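PDB 1JL5: outer membrane protein YopM from Yersinia pestis, which acts as a secreted leucine-rich-repeat effector that probably alters host cell physiology to promote bacterial survival in host tissues, and binds calcium. Local coordinates for residues S290-L295 with Y300-S305; T270-L275 with T280-S285; I330-L335 with L342-N347; R310-L315 with E320-S325. All coordinates share one frame; numbering follows the deposited sequence.

How the contacts relate
All four contacts repeat one arrangement: two leucines three residues apart on the outer run of a leucine-rich repeat meet a leucine of the next strand and the alanine or valine just after it. Their strands lie side by side in the order 281-283, 301-303, 321-323 and 341-343, so contacts 2, 1, 4 and 3 follow one another along the superhelix. Contacts 1, 3 and 4 are largely buried, whereas both leucines on the outer run of contact 2 are partly exposed. Contacts 1 and 2 share a calcium ion on their outer side. Asx turns close the strands of contacts 1, 2 and 4; contact 3 has Ile343 at the corresponding position.

Contact 1: residues S290-L295 with Y300-S305. With CA (calcium ion), chain E.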
loop_
_atom_site.group_PDB
_atom_site.type_symbol
_atom_site.label_atom_id
_atom_site.label_comp_id
_atom_site.label_asym_id
_atom_site.label_seq_id
_atom_site.Cartn_x
_atom_site.Cartn_y
_atom_site.Cartn_z
ATOM N N SER A 290 13.346 19.556 -13.759
ATOM C CA SER A 290 13.692 18.727 -14.902
ATOM C C SER A 290 15.070 18.172 -14.576
ATOM O O SER A 290 15.609 17.316 -15.272
ATOM C CB SER A 290 13.725 19.566 -16.176
ATOM O OG SER A 290 14.525 20.712 -15.989
ATOM N N GLY A 291 15.624 18.671 -13.482
ATOM C CA GLY A 291 16.919 18.216 -13.034
ATOM C C GLY A 291 17.316 18.965 -11.782
ATOM O O GLY A 291 16.617 19.869 -11.334
ATOM N N LEU A 292 18.434 18.564 -11.202
ATOM C CA LEU A 292 18.962 19.221 -10.026
ATOM C C LEU A 292 20.390 19.525 -10.425
ATOM O O LEU A 292 21.217 18.628 -10.551
ATOM C CB LEU A 292 18.907 18.295 -8.812
ATOM C CG LEU A 292 17.476 18.010 -8.346
ATOM C CD1 LEU A 292 17.497 17.054 -7.164
ATOM C CD2 LEU A 292 16.794 19.327 -7.968
ATOM N N SER A 293 20.657 20.801 -10.661
ATOM C CA SER A 293 21.974 21.240 -11.089
ATOM C C SER A 293 22.961 21.250 -9.939
ATOM O O SER A 293 24.150 21.015 -10.131
ATOM C CB SER A 293 21.873 22.638 -11.692
ATOM O OG SER A 293 21.328 23.544 -10.751
ATOM N N GLU A 294 22.458 21.517 -8.741
ATOM C CA GLU A 294 23.302 21.574 -7.560
ATOM C C GLU A 294 22.621 21.011 -6.341
ATOM O O GLU A 294 21.399 21.066 -6.200
ATOM C CB GLU A 294 23.668 23.013 -7.209
ATOM C CG GLU A 294 24.505 23.754 -8.196
ATOM C CD GLU A 294 24.984 25.062 -7.613
ATOM O OE1 GLU A 294 24.127 25.852 -7.154
ATOM O OE2 GLU A 294 26.212 25.284 -7.604
ATOM N N LEU A 295 23.439 20.502 -5.437
ATOM C CA LEU A 295 22.944 19.978 -4.190
ATOM C C LEU A 295 23.871 20.494 -3.121
ATOM O O LEU A 295 25.076 20.601 -3.331
ATOM C CB LEU A 295 22.937 18.454 -4.209
ATOM C CG LEU A 295 21.877 17.889 -5.151
ATOM C CD1 LEU A 295 21.955 16.378 -5.144
ATOM C CD2 LEU A 295 20.496 18.376 -4.710
ATOM N N TYR A 300 22.159 15.462 3.536
ATOM C CA TYR A 300 22.100 14.079 3.987
ATOM C C TYR A 300 20.938 13.413 3.281
ATOM O O TYR A 300 20.992 12.246 2.897
ATOM C CB TYR A 300 21.804 13.980 5.481
ATOM C CG TYR A 300 22.902 14.431 6.403
ATOM C CD1 TYR A 300 24.229 14.065 6.176
ATOM C CD2 TYR A 300 22.604 15.169 7.549
ATOM C CE1 TYR A 300 25.229 14.420 7.072
ATOM C CE2 TYR A 300 23.590 15.528 8.445
ATOM C CZ TYR A 300 24.898 15.152 8.205
ATOM O OH TYR A 300 25.867 15.510 9.104
ATOM N N TYR A 301 19.875 14.184 3.126
ATOM C CA TYR A 301 18.661 13.673 2.540
ATOM C C TYR A 301 18.158 14.486 1.381
ATOM O O TYR A 301 17.978 15.695 1.469
ATOM C CB TYR A 301 17.580 13.622 3.611
ATOM C CG TYR A 301 16.207 13.247 3.115
ATOM C CD1 TYR A 301 15.791 11.917 3.093
ATOM C CD2 TYR A 301 15.305 14.228 2.714
ATOM C CE1 TYR A 301 14.504 11.576 2.689
ATOM C CE2 TYR A 301 14.017 13.896 2.309
ATOM C CZ TYR A 301 13.623 12.571 2.303
ATOM O OH TYR A 301 12.338 12.248 1.931
ATOM N N LEU A 302 17.926 13.801 0.282
ATOM C CA LEU A 302 17.392 14.457 -0.870
ATOM C C LEU A 302 16.230 13.632 -1.357
ATOM O O LEU A 302 16.369 12.448 -1.673
ATOM C CB LEU A 302 18.421 14.577 -1.985
ATOM C CG LEU A 302 17.767 15.072 -3.285
ATOM C CD1 LEU A 302 17.100 16.422 -3.054
ATOM C CD2 LEU A 302 18.801 15.175 -4.386
ATOM N N ASN A 303 15.066 14.251 -1.360
ATOM C CA ASN A 303 13.903 13.590 -1.888
ATOM C C ASN A 303 13.522 14.500 -3.039
ATOM O O ASN A 303 13.067 15.623 -2.827
ATOM C CB ASN A 303 12.772 13.530 -0.877
ATOM C CG ASN A 303 11.618 12.692 -1.372
ATOM O OD1 ASN A 303 11.493 12.443 -2.570
ATOM N ND2 ASN A 303 10.766 12.257 -0.458
ATOM N N ALA A 304 13.768 14.029 -4.252
ATOM C CA ALA A 304 13.446 14.787 -5.451
ATOM C C ALA A 304 12.553 13.889 -6.290
ATOM O O ALA A 304 12.466 14.022 -7.506
ATOM C CB ALA A 304 14.719 15.126 -6.211
ATOM N N SER A 305 11.896 12.953 -5.622
ATOM C CA SER A 305 11.023 12.026 -6.315
ATOM C C SER A 305 9.863 12.749 -6.969
ATOM O O SER A 305 9.466 13.838 -6.551
ATOM C CB SER A 305 10.475 10.983 -5.337
ATOM O OG SER A 305 9.705 11.614 -4.332
HETATM CA CA CA E . 25.602 26.943 -5.983
HETATM O O HOH W 1 25.753 27.925 -8.410
HETATM O O HOH W 2 27.148 28.698 -5.512
#
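Leu292 and Leu302 point at one another tip to tip, while Leu295 crosses Leu302 at about a right angle. Both meet one methyl: CD2 of Leu302 lies 3.6 Å from CD1 of Leu292 and 3.5 Å from CD1 of Leu295, the latter closer than usual for two carbons. CG anti to the backbone N (chi1 171°) directs the side chain of Leu302 inward, and chi2 (58°) turns CD2 to both partners. CB of Ala304, two residues on from Leu302, is the other partner of CD1 of Leu292, at 3.5 Å. No hydrogen bond joins the two segments, so the union is purely apolar. On the opposite side of the strand, Asn303 points away from 290-295 and holds the polar groups. Its OD1 takes two donors in the carbonyl plane, the backbone N of Ser305 at 3.1 Å, which makes an Asx turn, and OG of Ser305 at 2.6 Å. Its ND2 gives a bent bond to OH of Tyr301, which lies 24° out of the amide plane; the Tyr301 ring in turn stacks on Phe281 of the preceding strand. In 290-295 the exposed Glu294 points outward and holds calcium with both carboxylate oxygens, OE1 at 2.2 Å and OE2 at 2.4 Å. Two waters and Glu274 of the previous repeat complete the six ligand atoms seen. The Asx turn shapes the chain as it leaves the strand, while leucines converging from the outer run and a short parallel strand form the hydrophobic interior of a leucine-rich repeat coil.

Contact 2: residues T270-L275 with T280-S285. With CA (calcium ion), chain E.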
loop_
_atom_site.group_PDB
_atom_site.type_symbol
_atom_site.label_atom_id
_atom_site.label_comp_id
_atom_site.label_asym_id
_atom_site.label_seq_id
_atom_site.Cartn_x
_atom_site.Cartn_y
_atom_site.Cartn_z
ATOM N N THR A 270 10.672 24.735 -10.307
ATOM C CA THR A 270 11.444 24.266 -11.437
ATOM C C THR A 270 12.894 24.518 -11.060
ATOM O O THR A 270 13.820 23.912 -11.591
ATOM C CB THR A 270 11.118 25.074 -12.693
ATOM O OG1 THR A 270 11.805 24.506 -13.812
ATOM C CG2 THR A 270 11.567 26.515 -12.522
ATOM N N ASP A 271 13.073 25.428 -10.119
ATOM C CA ASP A 271 14.397 25.793 -9.674
ATOM C C ASP A 271 14.376 26.065 -8.194
ATOM O O ASP A 271 13.325 26.244 -7.589
ATOM C CB ASP A 271 14.878 27.056 -10.397
ATOM C CG ASP A 271 15.008 26.861 -11.891
ATOM O OD1 ASP A 271 15.810 25.996 -12.312
ATOM O OD2 ASP A 271 14.311 27.575 -12.645
ATOM N N LEU A 272 15.564 26.107 -7.627
ATOM C CA LEU A 272 15.732 26.388 -6.229
ATOM C C LEU A 272 16.715 27.524 -6.154
ATOM O O LEU A 272 17.599 27.641 -7.003
ATOM C CB LEU A 272 16.322 25.181 -5.517
ATOM C CG LEU A 272 15.389 23.988 -5.369
ATOM C CD1 LEU A 272 16.185 22.781 -4.890
ATOM C CD2 LEU A 272 14.277 24.356 -4.400
ATOM N N PRO A 273 16.558 28.403 -5.162
ATOM C CA PRO A 273 17.529 29.491 -5.086
ATOM C C PRO A 273 18.804 28.821 -4.608
ATOM O O PRO A 273 18.811 27.617 -4.351
ATOM C CB PRO A 273 16.926 30.422 -4.035
ATOM C CG PRO A 273 16.134 29.494 -3.165
ATOM C CD PRO A 273 15.495 28.557 -4.156
ATOM N N GLU A 274 19.887 29.571 -4.503
ATOM C CA GLU A 274 21.109 28.971 -4.014
ATOM C C GLU A 274 20.749 28.272 -2.718
ATOM O O GLU A 274 20.038 28.819 -1.881
ATOM C CB GLU A 274 22.169 30.041 -3.774
ATOM C CG GLU A 274 23.012 30.299 -4.997
ATOM C CD GLU A 274 23.699 29.046 -5.473
ATOM O OE1 GLU A 274 24.239 28.306 -4.623
ATOM O OE2 GLU A 274 23.703 28.801 -6.693
ATOM N N LEU A 275 21.225 27.052 -2.556
ATOM C CA LEU A 275 20.906 26.312 -1.359
ATOM C C LEU A 275 21.922 26.513 -0.258
ATOM O O LEU A 275 23.122 26.367 -0.470
ATOM C CB LEU A 275 20.797 24.826 -1.681
ATOM C CG LEU A 275 19.664 24.492 -2.649
ATOM C CD1 LEU A 275 19.685 23.003 -2.959
ATOM C CD2 LEU A 275 18.329 24.906 -2.030
ATOM N N THR A 280 20.764 20.023 4.947
ATOM C CA THR A 280 21.060 18.605 5.063
ATOM C C THR A 280 19.842 17.793 4.663
ATOM O O THR A 280 19.945 16.611 4.344
ATOM C CB THR A 280 21.407 18.245 6.499
ATOM O OG1 THR A 280 20.332 18.659 7.346
ATOM C CG2 THR A 280 22.687 18.953 6.931
ATOM N N PHE A 281 18.686 18.441 4.687
ATOM C CA PHE A 281 17.446 17.777 4.340
ATOM C C PHE A 281 16.739 18.584 3.275
ATOM O O PHE A 281 16.345 19.730 3.496
ATOM C CB PHE A 281 16.560 17.640 5.580
ATOM C CG PHE A 281 15.220 17.031 5.302
ATOM C CD1 PHE A 281 14.238 17.750 4.623
ATOM C CD2 PHE A 281 14.940 15.728 5.701
ATOM C CE1 PHE A 281 13.000 17.179 4.346
ATOM C CE2 PHE A 281 13.703 15.148 5.429
ATOM C CZ PHE A 281 12.732 15.876 4.750
ATOM N N LEU A 282 16.577 17.980 2.112
ATOM C CA LEU A 282 15.923 18.663 1.026
ATOM C C LEU A 282 14.868 17.793 0.377
ATOM O O LEU A 282 15.158 16.731 -0.164
ATOM C CB LEU A 282 16.949 19.081 -0.019
ATOM C CG LEU A 282 16.407 19.812 -1.246
ATOM C CD1 LEU A 282 15.705 21.093 -0.821
ATOM C CD2 LEU A 282 17.552 20.109 -2.190
ATOM N N ASP A 283 13.631 18.243 0.442
ATOM C CA ASP A 283 12.576 17.500 -0.195
ATOM C C ASP A 283 11.961 18.427 -1.213
ATOM O O ASP A 283 11.265 19.370 -0.863
ATOM C CB ASP A 283 11.510 17.059 0.796
ATOM C CG ASP A 283 10.501 16.127 0.163
ATOM O OD1 ASP A 283 10.243 16.272 -1.050
ATOM O OD2 ASP A 283 9.961 15.259 0.866
ATOM N N VAL A 284 12.249 18.163 -2.476
ATOM C CA VAL A 284 11.707 18.962 -3.558
ATOM C C VAL A 284 10.914 18.011 -4.426
ATOM O O VAL A 284 10.697 18.255 -5.606
ATOM C CB VAL A 284 12.833 19.612 -4.378
ATOM C CG1 VAL A 284 13.559 20.631 -3.519
ATOM C CG2 VAL A 284 13.804 18.546 -4.867
ATOM N N SER A 285 10.484 16.910 -3.822
ATOM C CA SER A 285 9.720 15.919 -4.548
ATOM C C SER A 285 8.434 16.570 -5.009
ATOM O O SER A 285 7.978 17.561 -4.435
ATOM C CB SER A 285 9.401 14.725 -3.652
ATOM O OG SER A 285 8.514 15.104 -2.624
HETATM CA CA CA E . 25.602 26.943 -5.983
HETATM O O HOH W 1 25.753 27.925 -8.410
HETATM O O HOH W 2 27.148 28.698 -5.512
#
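Leu272 carries its CG beside the backbone N (chi1 -71°), whereas Leu282 turns its CG anti to the backbone N (chi1 180°), and with these different settings the two leucines reach toward each other tip to tip. This is the interior of a leucine-rich repeat solenoid, where the outer run 270-275 of one repeat faces the strand 281-283 of the next. CD1 of Leu272 stands 4.0 Å from CD2 of Leu282 and only 3.7 Å from CG1 of Val284. Its second methyl also reaches CG1, so the fork of Leu272 straddles that methyl as the two side chains cross obliquely. Leu275 comes across Leu282 at about a right angle, its CD1 3.7 Å from CD2 of Leu282. The larger Val284 here fills the place that Ala304 takes one repeat later. On the outer face, Glu274 bends at chi2 and binds calcium through both oxygens, OE1 at 2.4 Å and OE2 at a longer distance. On the other side of the strand, Asp283 forms an Asx turn: its OD1 meets the backbone N of Ser285 nearly along the C-O axis, and its syn lone pair receives OG of Ser285 at 2.6 Å.

Contact 3: residues I330-L335 with L342-N347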
loop_
_atom_site.group_PDB
_atom_site.type_symbol
_atom_site.label_atom_id
_atom_site.label_comp_id
_atom_site.label_asym_id
_atom_site.label_seq_id
_atom_site.Cartn_x
_atom_site.Cartn_y
_atom_site.Cartn_z
ATOM N N ILE A 330 17.724 8.361 -16.583
ATOM C CA ILE A 330 18.108 7.189 -17.339
ATOM C C ILE A 330 19.437 6.766 -16.724
ATOM O O ILE A 330 19.968 5.697 -17.005
ATOM C CB ILE A 330 18.274 7.510 -18.835
ATOM C CG1 ILE A 330 19.295 8.629 -19.017
ATOM C CG2 ILE A 330 16.938 7.899 -19.434
ATOM C CD1 ILE A 330 20.602 8.167 -19.589
ATOM N N GLU A 331 19.946 7.614 -15.844
ATOM C CA GLU A 331 21.200 7.335 -15.185
ATOM C C GLU A 331 21.331 8.113 -13.890
ATOM O O GLU A 331 20.928 9.271 -13.800
ATOM C CB GLU A 331 22.356 7.679 -16.123
ATOM C CG GLU A 331 23.711 7.221 -15.649
ATOM C CD GLU A 331 24.756 7.373 -16.740
ATOM O OE1 GLU A 331 25.014 8.522 -17.154
ATOM O OE2 GLU A 331 25.315 6.344 -17.181
ATOM N N LEU A 332 21.875 7.456 -12.875
ATOM C CA LEU A 332 22.096 8.104 -11.600
ATOM C C LEU A 332 23.556 8.486 -11.565
ATOM O O LEU A 332 24.393 7.817 -12.163
ATOM C CB LEU A 332 21.808 7.149 -10.447
ATOM C CG LEU A 332 20.351 6.759 -10.224
ATOM C CD1 LEU A 332 20.275 5.731 -9.115
ATOM C CD2 LEU A 332 19.539 7.997 -9.873
ATOM N N PRO A 333 23.885 9.588 -10.889
ATOM C CA PRO A 333 25.297 9.957 -10.839
ATOM C C PRO A 333 25.983 8.983 -9.890
ATOM O O PRO A 333 25.320 8.146 -9.268
ATOM C CB PRO A 333 25.263 11.376 -10.283
ATOM C CG PRO A 333 24.075 11.340 -9.383
ATOM C CD PRO A 333 23.054 10.587 -10.201
ATOM N N ALA A 334 27.304 9.076 -9.788
ATOM C CA ALA A 334 28.039 8.206 -8.890
ATOM C C ALA A 334 27.366 8.353 -7.537
ATOM O O ALA A 334 27.022 9.457 -7.119
ATOM C CB ALA A 334 29.496 8.638 -8.809
ATOM N N LEU A 335 27.154 7.240 -6.858
ATOM C CA LEU A 335 26.511 7.294 -5.566
ATOM C C LEU A 335 27.525 7.598 -4.481
ATOM O O LEU A 335 28.570 6.961 -4.398
ATOM C CB LEU A 335 25.820 5.968 -5.276
ATOM C CG LEU A 335 24.750 5.590 -6.294
ATOM C CD1 LEU A 335 24.173 4.233 -5.938
ATOM C CD2 LEU A 335 23.666 6.664 -6.319
ATOM N N LEU A 342 18.924 4.522 -1.178
ATOM C CA LEU A 342 18.800 4.928 -2.554
ATOM C C LEU A 342 17.430 4.507 -3.049
ATOM O O LEU A 342 17.136 3.315 -3.177
ATOM C CB LEU A 342 19.877 4.288 -3.431
ATOM C CG LEU A 342 19.695 4.624 -4.917
ATOM C CD1 LEU A 342 19.626 6.133 -5.106
ATOM C CD2 LEU A 342 20.839 4.039 -5.730
ATOM N N ILE A 343 16.579 5.492 -3.284
ATOM C CA ILE A 343 15.259 5.221 -3.816
ATOM C C ILE A 343 15.287 5.901 -5.166
ATOM O O ILE A 343 15.244 7.122 -5.250
ATOM C CB ILE A 343 14.138 5.832 -2.961
ATOM C CG1 ILE A 343 14.195 5.282 -1.532
ATOM C CG2 ILE A 343 12.785 5.489 -3.575
ATOM C CD1 ILE A 343 15.256 5.918 -0.676
ATOM N N ALA A 344 15.404 5.104 -6.218
ATOM C CA ALA A 344 15.464 5.625 -7.571
ATOM C C ALA A 344 14.496 4.825 -8.427
ATOM O O ALA A 344 14.647 4.709 -9.644
ATOM C CB ALA A 344 16.876 5.508 -8.111
ATOM N N SER A 345 13.499 4.264 -7.762
ATOM C CA SER A 345 12.478 3.488 -8.434
ATOM C C SER A 345 11.696 4.395 -9.373
ATOM O O SER A 345 11.725 5.621 -9.242
ATOM C CB SER A 345 11.534 2.905 -7.395
ATOM O OG SER A 345 11.066 3.951 -6.572
ATOM N N PHE A 346 10.997 3.786 -10.322
ATOM C CA PHE A 346 10.190 4.534 -11.274
ATOM C C PHE A 346 10.992 5.583 -12.012
ATOM O O PHE A 346 10.665 6.769 -12.024
ATOM C CB PHE A 346 9.018 5.175 -10.551
ATOM C CG PHE A 346 8.089 4.184 -9.949
ATOM C CD1 PHE A 346 7.272 3.401 -10.762
ATOM C CD2 PHE A 346 8.030 4.014 -8.569
ATOM C CE1 PHE A 346 6.408 2.465 -10.208
ATOM C CE2 PHE A 346 7.170 3.081 -8.007
ATOM C CZ PHE A 346 6.357 2.306 -8.829
ATOM N N ASN A 347 12.071 5.125 -12.616
ATOM C CA ASN A 347 12.915 5.990 -13.400
ATOM C C ASN A 347 13.236 5.197 -14.631
ATOM O O ASN A 347 12.677 4.127 -14.835
ATOM C CB ASN A 347 14.176 6.353 -12.632
ATOM C CG ASN A 347 13.972 7.563 -11.769
ATOM O OD1 ASN A 347 13.854 8.675 -12.275
ATOM N ND2 ASN A 347 13.903 7.357 -10.464
#
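Leu335 and Leu342 make the tight end of this contact, crossing at about a right angle with CD1 of Leu335 only 3.3 Å from CD2 of Leu342. That is closer than usual van der Waals contact, and perhaps partly coordinate error. The rest is easier: Leu332 meets Leu342 tip to tip, CD1 to CD2 at 3.8 Å, and settles on Ala344, whose CB lies 3.6 Å from CD1 of Leu332. All four residues are buried. Toward the other end the segments part. Asn347 faces 330-335 without touching it, and its ND2 donates to O of Ala344 at 2.9 Å from above the carbonyl plane, well away from the lone pairs. Its OD1 accepts from the backbone N of Leu329, which helps tie the turn to the preceding coil. Ile330 and Glu331 lie on the exposed side; Ile330 packs against Ile226 of a neighbouring subunit, while on the far side the exposed Phe346 stacks with Tyr366. The arrangement is the apolar filling of a leucine-rich repeat coil. Within it Leu342 stands between Leu322 and Leu362, on strand 341-343, which is flanked by the parallel strands 321-323 and 361-363.

Contact 4: residues R310-L315 with E320-S325; sequences RSLCDL and EELNVS
Val324, which packs on Leu312, has its carbonyl O gripped by two amides, ND2 of Asn327 and ND2 of Asn347. Such asparagine side chains, characteristic of leucine-rich repeats, satisfy main-chain oxygens in the turn after the strand. A third asparagine works from the other face: OD1 of Asn323 takes the backbone N of Ser325 at 2.9 Å, in the carbonyl plane, forming an Asx turn. Across the contact itself the touching side chains are all apolar. Leu312 and Val324 meet tip to tip with CD1 of Leu312 just 3.4 Å from CG1 of Val324, tighter than usual. A chi1 of -69° sets CG1 of Val324 anti to the carbonyl carbon, turned to Leu312. The same CD1 of Leu312 also approaches CD2 of Leu322 at 3.8 Å, end on. Leu315 crosses Leu322 at about a right angle, its CD1 pressed to 3.5 Å from CD2 of Leu322. Outside the contact, Arg310 forms a salt bridge with Glu228 of a neighbouring subunit. Leu322 sits between Leu302 and Leu342, and strand 321-323 runs parallel to its neighbours 301-303 and 341-343, while the weak strand 311-312 pairs with 291-292 on the outer side of the coil.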
loop_
_atom_site.group_PDB
_atom_site.type_symbol
_atom_site.label_atom_id
_atom_site.label_comp_id
_atom_site.label_asym_id
_atom_site.label_seq_id
_atom_site.Cartn_x
_atom_site.Cartn_y
_atom_site.Cartn_z
ATOM N N ARG A 310 15.672 14.636 -15.188
ATOM C CA ARG A 310 16.252 13.860 -16.264
ATOM C C ARG A 310 17.684 13.553 -15.913
ATOM O O ARG A 310 18.281 12.626 -16.447
ATOM C CB ARG A 310 16.253 14.650 -17.555
ATOM C CG ARG A 310 14.905 15.009 -18.086
ATOM C CD ARG A 310 15.051 15.019 -19.570
ATOM N NE ARG A 310 14.230 16.018 -20.219
ATOM C CZ ARG A 310 14.262 16.222 -21.523
ATOM N NH1 ARG A 310 15.075 15.490 -22.272
ATOM N NH2 ARG A 310 13.487 17.140 -22.074
ATOM N N SER A 311 18.246 14.363 -15.030
ATOM C CA SER A 311 19.617 14.160 -14.628
ATOM C C SER A 311 19.837 14.758 -13.263
ATOM O O SER A 311 19.219 15.752 -12.886
ATOM C CB SER A 311 20.571 14.814 -15.628
ATOM O OG SER A 311 20.420 16.220 -15.596
ATOM N N LEU A 312 20.723 14.121 -12.520
ATOM C CA LEU A 312 21.068 14.574 -11.198
ATOM C C LEU A 312 22.493 15.058 -11.265
ATOM O O LEU A 312 23.342 14.427 -11.896
ATOM C CB LEU A 312 20.999 13.428 -10.194
ATOM C CG LEU A 312 19.640 12.953 -9.711
ATOM C CD1 LEU A 312 19.844 11.832 -8.700
ATOM C CD2 LEU A 312 18.895 14.120 -9.076
ATOM N N CYS A 313 22.750 16.186 -10.626
ATOM C CA CYS A 313 24.094 16.718 -10.572
ATOM C C CYS A 313 24.813 15.723 -9.675
ATOM O O CYS A 313 24.191 14.805 -9.137
ATOM C CB CYS A 313 24.074 18.076 -9.896
ATOM S SG CYS A 313 23.209 17.992 -8.319
ATOM N N ASP A 314 26.115 15.897 -9.508
ATOM C CA ASP A 314 26.855 15.000 -8.646
ATOM C C ASP A 314 26.230 15.097 -7.274
ATOM O O ASP A 314 25.739 16.150 -6.872
ATOM C CB ASP A 314 28.328 15.396 -8.581
ATOM C CG ASP A 314 29.029 15.215 -9.903
ATOM O OD1 ASP A 314 28.810 14.168 -10.551
ATOM O OD2 ASP A 314 29.800 16.114 -10.290
ATOM N N LEU A 315 26.239 13.987 -6.556
ATOM C CA LEU A 315 25.660 13.960 -5.233
ATOM C C LEU A 315 26.720 14.279 -4.196
ATOM O O LEU A 315 27.856 13.823 -4.295
ATOM C CB LEU A 315 25.063 12.583 -4.973
ATOM C CG LEU A 315 24.086 12.168 -6.075
ATOM C CD1 LEU A 315 23.729 10.702 -5.929
ATOM C CD2 LEU A 315 22.850 13.060 -6.009
ATOM N N GLU A 320 23.071 10.662 2.404
ATOM C CA GLU A 320 22.781 9.364 2.969
ATOM C C GLU A 320 21.512 8.806 2.365
ATOM O O GLU A 320 21.364 7.605 2.197
ATOM C CB GLU A 320 22.659 9.484 4.473
ATOM C CG GLU A 320 23.991 9.806 5.088
ATOM C CD GLU A 320 23.922 9.875 6.572
ATOM O OE1 GLU A 320 23.139 10.702 7.084
ATOM O OE2 GLU A 320 24.651 9.102 7.221
ATOM N N GLU A 321 20.579 9.683 2.042
ATOM C CA GLU A 321 19.366 9.201 1.433
ATOM C C GLU A 321 19.071 9.983 0.185
ATOM O O GLU A 321 18.999 11.212 0.194
ATOM C CB GLU A 321 18.174 9.288 2.378
ATOM C CG GLU A 321 16.906 8.803 1.696
ATOM C CD GLU A 321 15.781 8.512 2.657
ATOM O OE1 GLU A 321 15.969 8.694 3.878
ATOM O OE2 GLU A 321 14.704 8.098 2.181
ATOM N N LEU A 322 18.936 9.250 -0.902
ATOM C CA LEU A 322 18.621 9.854 -2.162
ATOM C C LEU A 322 17.343 9.228 -2.651
ATOM O O LEU A 322 17.281 8.026 -2.904
ATOM C CB LEU A 322 19.711 9.600 -3.187
ATOM C CG LEU A 322 19.352 10.147 -4.569
ATOM C CD1 LEU A 322 19.200 11.661 -4.484
ATOM C CD2 LEU A 322 20.426 9.762 -5.577
ATOM N N ASN A 323 16.310 10.045 -2.753
ATOM C CA ASN A 323 15.060 9.561 -3.275
ATOM C C ASN A 323 14.781 10.386 -4.508
ATOM O O ASN A 323 14.447 11.566 -4.421
ATOM C CB ASN A 323 13.923 9.732 -2.277
ATOM C CG ASN A 323 12.653 9.081 -2.759
ATOM O OD1 ASN A 323 12.507 8.820 -3.954
ATOM N ND2 ASN A 323 11.727 8.821 -1.848
ATOM N N VAL A 324 14.966 9.770 -5.664
ATOM C CA VAL A 324 14.708 10.437 -6.929
ATOM C C VAL A 324 13.730 9.532 -7.643
ATOM O O VAL A 324 13.671 9.458 -8.869
ATOM C CB VAL A 324 15.982 10.593 -7.750
ATOM C CG1 VAL A 324 16.895 11.605 -7.080
ATOM C CG2 VAL A 324 16.674 9.254 -7.887
ATOM N N SER A 325 12.965 8.826 -6.830
ATOM C CA SER A 325 11.966 7.917 -7.337
ATOM C C SER A 325 11.025 8.674 -8.246
ATOM O O SER A 325 10.754 9.859 -8.051
ATOM C CB SER A 325 11.157 7.325 -6.186
ATOM O OG SER A 325 10.181 6.436 -6.692
#